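PDB 4OM9: serine protease pet from Escherichia coli, which probably acts as a secreted serine protease of the autotransporter family, an enterotoxin of enteroaggregative strains associated with cleavage of alpha-fodrin. Local coordinates for residues A[381-395]-A[403-416]. Residues are numbered along the deposited sequence; the frame is centred on the assembly and turned at random.
Sequences TGNGTVILGAQKTFN and PGTVQLNAENALGE
L388 lays its CD1 methyl against L408, 3.5 Å from CD2, and the same methyl also touches V406 CG1 and L414 CD2. Nearer the backbone, L388 CB meets A413 CB at 3.7 Å, while CD2 points in plane at the edge of the F394 ring. On the other side of the sheet, I387 and Q407 run side by side; with chi1 at -54°, I387 CG1 lies by its N and CG2 faces N409 CB, 3.5 Å off. Q407 is extended, and its NE2 hydrogen-bonds to OD2 of D432 on strand 429-432. The two segments are neighbouring rungs of the right-handed parallel beta-helix of the autotransporter passenger: strands 385-388 and 404-408 pair in parallel, with V386 N giving to T405 O (2.8 Å) and Q407 N to V386 O. V386, L388, V406 and L408 face inward, stacked rung upon rung. Past the strands the turns still bond to each other, K392 N to N412 O and T393 N to A413 O, the pairing shifted one residue from theirs. At the exposed end N412 ND2 donates to Q391 OE1, the amide planes 80° apart. A water links T381 OG1 with G384 O and T405 O; another joins N395 O to E416 N.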
ATOM      1  N   THR A 381      15.697  -1.663 -21.793  1.00 27.08           N
ATOM      2  CA  THR A 381      16.618  -1.009 -20.876  1.00 26.08           C
ATOM      3  C   THR A 381      16.459  -1.515 -19.427  1.00 25.70           C
ATOM      4  O   THR A 381      15.350  -1.825 -18.979  1.00 25.20           O
ATOM      5  CB  THR A 381      16.458   0.536 -20.932  1.00 27.85           C
ATOM      6  OG1 THR A 381      17.358   1.143 -20.003  1.00 29.41           O
ATOM      7  CG2 THR A 381      15.031   0.983 -20.616  1.00 26.99           C
ATOM      8  N   GLY A 382      17.583  -1.627 -18.716  1.00 25.63           N
ATOM      9  CA  GLY A 382      17.597  -2.163 -17.374  1.00 25.70           C
ATOM     10  C   GLY A 382      18.353  -1.338 -16.348  1.00 27.07           C
ATOM     11  O   GLY A 382      18.474  -1.740 -15.200  1.00 27.46           O
ATOM     12  N   ASN A 383      18.845  -0.173 -16.735  1.00 22.53           N
ATOM     13  CA  ASN A 383      19.695   0.587 -15.832  1.00 24.72           C
ATOM     14  C   ASN A 383      19.974   1.987 -16.376  1.00 23.56           C
ATOM     15  O   ASN A 383      19.875   2.226 -17.580  1.00 24.63           O
ATOM     16  CB  ASN A 383      21.024  -0.171 -15.595  1.00 23.26           C
ATOM     17  CG  ASN A 383      21.715   0.264 -14.331  1.00 24.51           C
ATOM     18  OD1 ASN A 383      21.174   1.072 -13.586  1.00 25.30           O
ATOM     19  ND2 ASN A 383      22.903  -0.266 -14.069  1.00 25.79           N
ATOM     20  N   GLY A 384      20.362   2.900 -15.499  1.00 28.26           N
ATOM     21  CA  GLY A 384      20.666   4.249 -15.917  1.00 28.90           C
ATOM     22  C   GLY A 384      19.465   4.939 -16.573  1.00 29.13           C
ATOM     23  O   GLY A 384      18.298   4.554 -16.358  1.00 28.97           O
ATOM     24  N   THR A 385      19.761   5.952 -17.389  1.00 32.61           N
ATOM     25  CA  THR A 385      18.731   6.802 -17.967  1.00 33.35           C
ATOM     26  C   THR A 385      18.706   6.709 -19.487  1.00 34.34           C
ATOM     27  O   THR A 385      19.741   6.712 -20.128  1.00 37.60           O
ATOM     28  CB  THR A 385      18.952   8.272 -17.582  1.00 37.94           C
ATOM     29  OG1 THR A 385      19.142   8.370 -16.167  1.00 40.88           O
ATOM     30  CG2 THR A 385      17.755   9.141 -18.015  1.00 38.75           C
ATOM     31  N   VAL A 386      17.516   6.597 -20.051  1.00 26.99           N
ATOM     32  CA  VAL A 386      17.334   6.736 -21.466  1.00 27.99           C
ATOM     33  C   VAL A 386      16.402   7.933 -21.663  1.00 27.93           C
ATOM     34  O   VAL A 386      15.286   7.975 -21.124  1.00 26.66           O
ATOM     35  CB  VAL A 386      16.773   5.463 -22.103  1.00 27.24           C
ATOM     36  CG1 VAL A 386      16.464   5.698 -23.597  1.00 25.96           C
ATOM     37  CG2 VAL A 386      17.771   4.326 -21.937  1.00 23.79           C
ATOM     38  N   ILE A 387      16.892   8.933 -22.389  1.00 26.37           N
ATOM     39  CA  ILE A 387      16.137  10.142 -22.597  1.00 28.30           C
ATOM     40  C   ILE A 387      15.542  10.142 -23.996  1.00 28.26           C
ATOM     41  O   ILE A 387      16.230   9.895 -24.975  1.00 30.21           O
ATOM     42  CB  ILE A 387      17.006  11.387 -22.406  1.00 33.34           C
ATOM     43  CG1 ILE A 387      17.703  11.347 -21.040  1.00 33.37           C
ATOM     44  CG2 ILE A 387      16.149  12.669 -22.573  1.00 33.08           C
ATOM     45  CD1 ILE A 387      18.727  12.473 -20.832  1.00 32.00           C
ATOM     46  N   LEU A 388      14.248  10.383 -24.082  1.00 30.86           N
ATOM     47  CA  LEU A 388      13.582  10.409 -25.365  1.00 32.25           C
ATOM     48  C   LEU A 388      13.578  11.831 -25.834  1.00 36.42           C
ATOM     49  O   LEU A 388      12.875  12.655 -25.262  1.00 34.14           O
ATOM     50  CB  LEU A 388      12.166   9.869 -25.244  1.00 28.87           C
ATOM     51  CG  LEU A 388      12.094   8.556 -24.474  1.00 29.75           C
ATOM     52  CD1 LEU A 388      10.655   8.038 -24.386  1.00 27.19           C
ATOM     53  CD2 LEU A 388      13.011   7.516 -25.135  1.00 27.46           C
ATOM     54  N   GLY A 389      14.381  12.130 -26.855  1.00 34.12           N
ATOM     55  CA  GLY A 389      14.504  13.491 -27.341  1.00 37.14           C
ATOM     56  C   GLY A 389      13.762  13.738 -28.638  1.00 36.20           C
ATOM     57  O   GLY A 389      13.880  14.808 -29.228  1.00 40.88           O
ATOM     58  N   ALA A 390      12.978  12.761 -29.082  1.00 33.72           N
ATOM     59  CA  ALA A 390      12.287  12.894 -30.366  1.00 35.92           C
ATOM     60  C   ALA A 390      10.854  12.373 -30.292  1.00 36.53           C
ATOM     61  O   ALA A 390      10.526  11.580 -29.405  1.00 35.04           O
ATOM     62  CB  ALA A 390      13.068  12.160 -31.471  1.00 35.43           C
ATOM     63  N   GLN A 391      10.005  12.827 -31.214  1.00 34.29           N
ATOM     64  CA  GLN A 391       8.669  12.262 -31.357  1.00 38.14           C
ATOM     65  C   GLN A 391       8.768  10.762 -31.659  1.00 34.95           C
ATOM     66  O   GLN A 391       9.514  10.355 -32.544  1.00 33.99           O
ATOM     67  CB  GLN A 391       7.869  12.981 -32.452  1.00 37.52           C
ATOM     68  CG  GLN A 391       6.595  12.238 -32.872  1.00 38.25           C
ATOM     69  CD  GLN A 391       5.402  13.164 -33.208  1.00 49.70           C
ATOM     70  OE1 GLN A 391       4.380  13.164 -32.504  1.00 51.85           O
ATOM     71  NE2 GLN A 391       5.521  13.925 -34.289  1.00 46.70           N
ATOM     72  N   LYS A 392       8.023   9.952 -30.906  1.00 36.08           N
ATOM     73  CA  LYS A 392       7.974   8.515 -31.131  1.00 38.87           C
ATOM     74  C   LYS A 392       9.395   7.934 -31.159  1.00 42.31           C
ATOM     75  O   LYS A 392       9.773   7.225 -32.098  1.00 35.24           O
ATOM     76  CB  LYS A 392       7.240   8.207 -32.431  1.00 37.82           C
ATOM     77  CG  LYS A 392       6.147   7.177 -32.287  1.00 50.09           C
ATOM     78  CD  LYS A 392       6.691   5.765 -32.263  1.00 43.67           C
ATOM     79  CE  LYS A 392       7.009   5.314 -33.669  1.00 52.47           C
ATOM     80  NZ  LYS A 392       5.821   4.744 -34.371  1.00 61.93           N
ATOM     81  N   THR A 393      10.176   8.263 -30.131  1.00 30.27           N
ATOM     82  CA  THR A 393      11.593   7.950 -30.124  1.00 29.79           C
ATOM     83  C   THR A 393      11.865   6.464 -30.405  1.00 27.69           C
ATOM     84  O   THR A 393      12.641   6.134 -31.300  1.00 28.49           O
ATOM     85  CB  THR A 393      12.221   8.370 -28.799  1.00 27.45           C
ATOM     86  OG1 THR A 393      12.103   9.798 -28.676  1.00 28.09           O
ATOM     87  CG2 THR A 393      13.679   7.964 -28.761  1.00 26.74           C
ATOM     88  N   PHE A 394      11.193   5.580 -29.684  1.00 28.94           N
ATOM     89  CA  PHE A 394      11.232   4.162 -30.009  1.00 30.76           C
ATOM     90  C   PHE A 394       9.848   3.726 -30.403  1.00 28.63           C
ATOM     91  O   PHE A 394       8.886   4.416 -30.115  1.00 30.86           O
ATOM     92  CB  PHE A 394      11.759   3.342 -28.828  1.00 28.17           C
ATOM     93  CG  PHE A 394      13.216   3.565 -28.559  1.00 26.62           C
ATOM     94  CD1 PHE A 394      14.177   2.830 -29.241  1.00 27.96           C
ATOM     95  CD2 PHE A 394      13.628   4.519 -27.653  1.00 24.74           C
ATOM     96  CE1 PHE A 394      15.535   3.025 -29.009  1.00 25.92           C
ATOM     97  CE2 PHE A 394      14.975   4.730 -27.417  1.00 25.93           C
ATOM     98  CZ  PHE A 394      15.935   3.980 -28.103  1.00 26.08           C
ATOM     99  N   ASN A 395       9.737   2.602 -31.088  1.00 30.37           N
ATOM    100  CA  ASN A 395       8.423   2.090 -31.402  1.00 33.41           C
ATOM    101  C   ASN A 395       7.771   1.509 -30.110  1.00 33.51           C
ATOM    102  O   ASN A 395       6.643   1.866 -29.762  1.00 29.66           O
ATOM    103  CB  ASN A 395       8.521   1.064 -32.530  1.00 32.09           C
ATOM    104  CG  ASN A 395       8.993   1.701 -33.861  1.00 38.86           C
ATOM    105  OD1 ASN A 395       8.800   2.898 -34.096  1.00 39.20           O
ATOM    106  ND2 ASN A 395       9.613   0.901 -34.719  1.00 38.79           N
ATOM    107  N   PRO A 403      16.342  -0.500 -11.732  1.00 21.40           N
ATOM    108  CA  PRO A 403      16.967   0.803 -11.524  1.00 22.90           C
ATOM    109  C   PRO A 403      17.062   1.679 -12.772  1.00 24.54           C
ATOM    110  O   PRO A 403      17.731   2.700 -12.702  1.00 24.59           O
ATOM    111  CB  PRO A 403      18.363   0.422 -11.042  1.00 23.57           C
ATOM    112  CG  PRO A 403      18.657  -0.836 -11.821  1.00 26.25           C
ATOM    113  CD  PRO A 403      17.330  -1.513 -12.130  1.00 22.17           C
ATOM    114  N   GLY A 404      16.430   1.313 -13.884  1.00 24.91           N
ATOM    115  CA  GLY A 404      16.483   2.176 -15.052  1.00 24.41           C
ATOM    116  C   GLY A 404      15.460   3.313 -14.994  1.00 26.44           C
ATOM    117  O   GLY A 404      14.428   3.211 -14.327  1.00 24.30           O
ATOM    118  N   THR A 405      15.775   4.405 -15.681  1.00 29.11           N
ATOM    119  CA  THR A 405      14.866   5.531 -15.866  1.00 28.81           C
ATOM    120  C   THR A 405      14.675   5.815 -17.358  1.00 28.72           C
ATOM    121  O   THR A 405      15.636   5.809 -18.142  1.00 29.68           O
ATOM    122  CB  THR A 405      15.394   6.792 -15.169  1.00 30.48           C
ATOM    123  OG1 THR A 405      15.376   6.576 -13.757  1.00 33.50           O
ATOM    124  CG2 THR A 405      14.523   8.013 -15.487  1.00 29.89           C
ATOM    125  N   VAL A 406      13.425   6.028 -17.738  1.00 26.77           N
ATOM    126  CA  VAL A 406      13.078   6.554 -19.042  1.00 25.60           C
ATOM    127  C   VAL A 406      12.522   7.978 -18.892  1.00 28.62           C
ATOM    128  O   VAL A 406      11.587   8.216 -18.118  1.00 27.92           O
ATOM    129  CB  VAL A 406      12.058   5.663 -19.739  1.00 23.63           C
ATOM    130  CG1 VAL A 406      11.605   6.309 -21.069  1.00 24.45           C
ATOM    131  CG2 VAL A 406      12.650   4.311 -19.980  1.00 22.80           C
ATOM    132  N   GLN A 407      13.089   8.924 -19.631  1.00 29.64           N
ATOM    133  CA  GLN A 407      12.748  10.319 -19.436  1.00 28.03           C
ATOM    134  C   GLN A 407      12.305  11.010 -20.720  1.00 28.26           C
ATOM    135  O   GLN A 407      13.041  11.037 -21.698  1.00 29.56           O
ATOM    136  CB  GLN A 407      13.927  11.096 -18.839  1.00 28.48           C
ATOM    137  CG  GLN A 407      13.598  12.587 -18.690  1.00 31.77           C
ATOM    138  CD  GLN A 407      14.748  13.420 -18.197  1.00 38.87           C
ATOM    139  OE1 GLN A 407      15.597  13.842 -18.982  1.00 41.09           O
ATOM    140  NE2 GLN A 407      14.777  13.685 -16.901  1.00 36.18           N
ATOM    141  N   LEU A 408      11.103  11.580 -20.697  1.00 29.03           N
ATOM    142  CA  LEU A 408      10.576  12.326 -21.834  1.00 31.59           C
ATOM    143  C   LEU A 408      11.268  13.666 -21.997  1.00 33.67           C
ATOM    144  O   LEU A 408      11.458  14.382 -21.024  1.00 32.09           O
ATOM    145  CB  LEU A 408       9.077  12.541 -21.676  1.00 30.45           C
ATOM    146  CG  LEU A 408       8.307  11.264 -21.356  1.00 30.42           C
ATOM    147  CD1 LEU A 408       6.817  11.489 -21.475  1.00 26.38           C
ATOM    148  CD2 LEU A 408       8.736  10.154 -22.283  1.00 28.43           C
ATOM    149  N   ASN A 409      11.637  14.013 -23.230  1.00 34.34           N
ATOM    150  CA  ASN A 409      12.284  15.298 -23.490  1.00 32.97           C
ATOM    151  C   ASN A 409      11.942  15.858 -24.867  1.00 40.75           C
ATOM    152  O   ASN A 409      12.796  16.419 -25.551  1.00 41.81           O
ATOM    153  CB  ASN A 409      13.796  15.159 -23.350  1.00 34.31           C
ATOM    154  CG  ASN A 409      14.497  16.498 -23.189  1.00 32.75           C
ATOM    155  OD1 ASN A 409      14.079  17.346 -22.404  1.00 36.71           O
ATOM    156  ND2 ASN A 409      15.565  16.697 -23.950  1.00 36.46           N
ATOM    157  N   ALA A 410      10.691  15.688 -25.282  1.00 37.57           N
ATOM    158  CA  ALA A 410      10.205  16.212 -26.560  1.00 36.25           C
ATOM    159  C   ALA A 410       8.709  15.972 -26.578  1.00 36.94           C
ATOM    160  O   ALA A 410       8.208  15.248 -25.732  1.00 38.20           O
ATOM    161  CB  ALA A 410      10.899  15.524 -27.759  1.00 32.49           C
ATOM    162  N   GLU A 411       7.993  16.565 -27.523  1.00 40.76           N
ATOM    163  CA  GLU A 411       6.545  16.370 -27.593  1.00 39.92           C
ATOM    164  C   GLU A 411       6.239  15.015 -28.206  1.00 37.65           C
ATOM    165  O   GLU A 411       6.906  14.603 -29.148  1.00 39.20           O
ATOM    166  CB  GLU A 411       5.870  17.475 -28.412  1.00 40.30           C
ATOM    167  CG  GLU A 411       6.309  18.896 -28.070  1.00 47.00           C
ATOM    168  CD  GLU A 411       5.500  19.520 -26.935  1.00 57.46           C
ATOM    169  OE1 GLU A 411       4.417  20.112 -27.209  1.00 56.63           O
ATOM    170  OE2 GLU A 411       5.961  19.427 -25.774  1.00 51.98           O
ATOM    171  N   ASN A 412       5.254  14.316 -27.649  1.00 42.75           N
ATOM    172  CA  ASN A 412       4.799  13.040 -28.187  1.00 39.93           C
ATOM    173  C   ASN A 412       5.947  12.034 -28.368  1.00 37.12           C
ATOM    174  O   ASN A 412       6.040  11.342 -29.382  1.00 35.79           O
ATOM    175  CB  ASN A 412       4.086  13.269 -29.517  1.00 41.11           C
ATOM    176  CG  ASN A 412       2.996  12.243 -29.779  1.00 49.94           C
ATOM    177  OD1 ASN A 412       2.272  11.837 -28.866  1.00 47.81           O
ATOM    178  ND2 ASN A 412       2.873  11.819 -31.029  1.00 51.09           N
ATOM    179  N   ALA A 413       6.826  11.981 -27.377  1.00 30.23           N
ATOM    180  CA  ALA A 413       8.001  11.106 -27.417  1.00 31.16           C
ATOM    181  C   ALA A 413       7.686   9.625 -27.240  1.00 29.74           C
ATOM    182  O   ALA A 413       8.463   8.802 -27.669  1.00 30.09           O
ATOM    183  CB  ALA A 413       9.002  11.530 -26.365  1.00 27.40           C
ATOM    184  N   LEU A 414       6.570   9.282 -26.600  1.00 26.74           N
ATOM    185  CA  LEU A 414       6.222   7.876 -26.401  1.00 26.91           C
ATOM    186  C   LEU A 414       5.552   7.332 -27.647  1.00 28.30           C
ATOM    187  O   LEU A 414       5.440   8.044 -28.650  1.00 29.40           O
ATOM    188  CB  LEU A 414       5.332   7.686 -25.160  1.00 25.70           C
ATOM    189  CG  LEU A 414       6.103   7.516 -23.845  1.00 25.34           C
ATOM    190  CD1 LEU A 414       5.169   7.470 -22.594  1.00 25.41           C
ATOM    191  CD2 LEU A 414       7.065   6.293 -23.850  1.00 25.54           C
ATOM    192  N   GLY A 415       5.131   6.071 -27.591  1.00 26.86           N
ATOM    193  CA  GLY A 415       4.655   5.349 -28.756  1.00 27.59           C
ATOM    194  C   GLY A 415       3.151   5.293 -28.930  1.00 29.09           C
ATOM    195  O   GLY A 415       2.406   6.001 -28.259  1.00 27.86           O
ATOM    196  N   GLU A 416       2.701   4.428 -29.835  1.00 35.49           N
ATOM    197  CA  GLU A 416       1.281   4.319 -30.168  1.00 34.61           C
ATOM    198  C   GLU A 416       0.605   3.195 -29.392  1.00 31.15           C
ATOM    199  O   GLU A 416       1.281   2.377 -28.771  1.00 29.91           O
ATOM    200  CB  GLU A 416       1.103   4.078 -31.672  1.00 39.10           C
ATOM    201  CG  GLU A 416       1.834   5.102 -32.552  1.00 46.72           C
ATOM    202  CD  GLU A 416       1.716   4.808 -34.042  1.00 60.23           C
ATOM    203  OE1 GLU A 416       2.077   5.698 -34.845  1.00 60.61           O
ATOM    204  OE2 GLU A 416       1.271   3.694 -34.407  1.00 62.61           O
TER
HETATM  205  O   HOH W   1      17.122   3.314 -18.442  1.00 30.72           O
HETATM  206  O   HOH W   2       9.403   6.203 -27.300  1.00 30.72           O
HETATM  207  O   HOH W   3       4.551   3.036 -31.407  1.00 34.31           O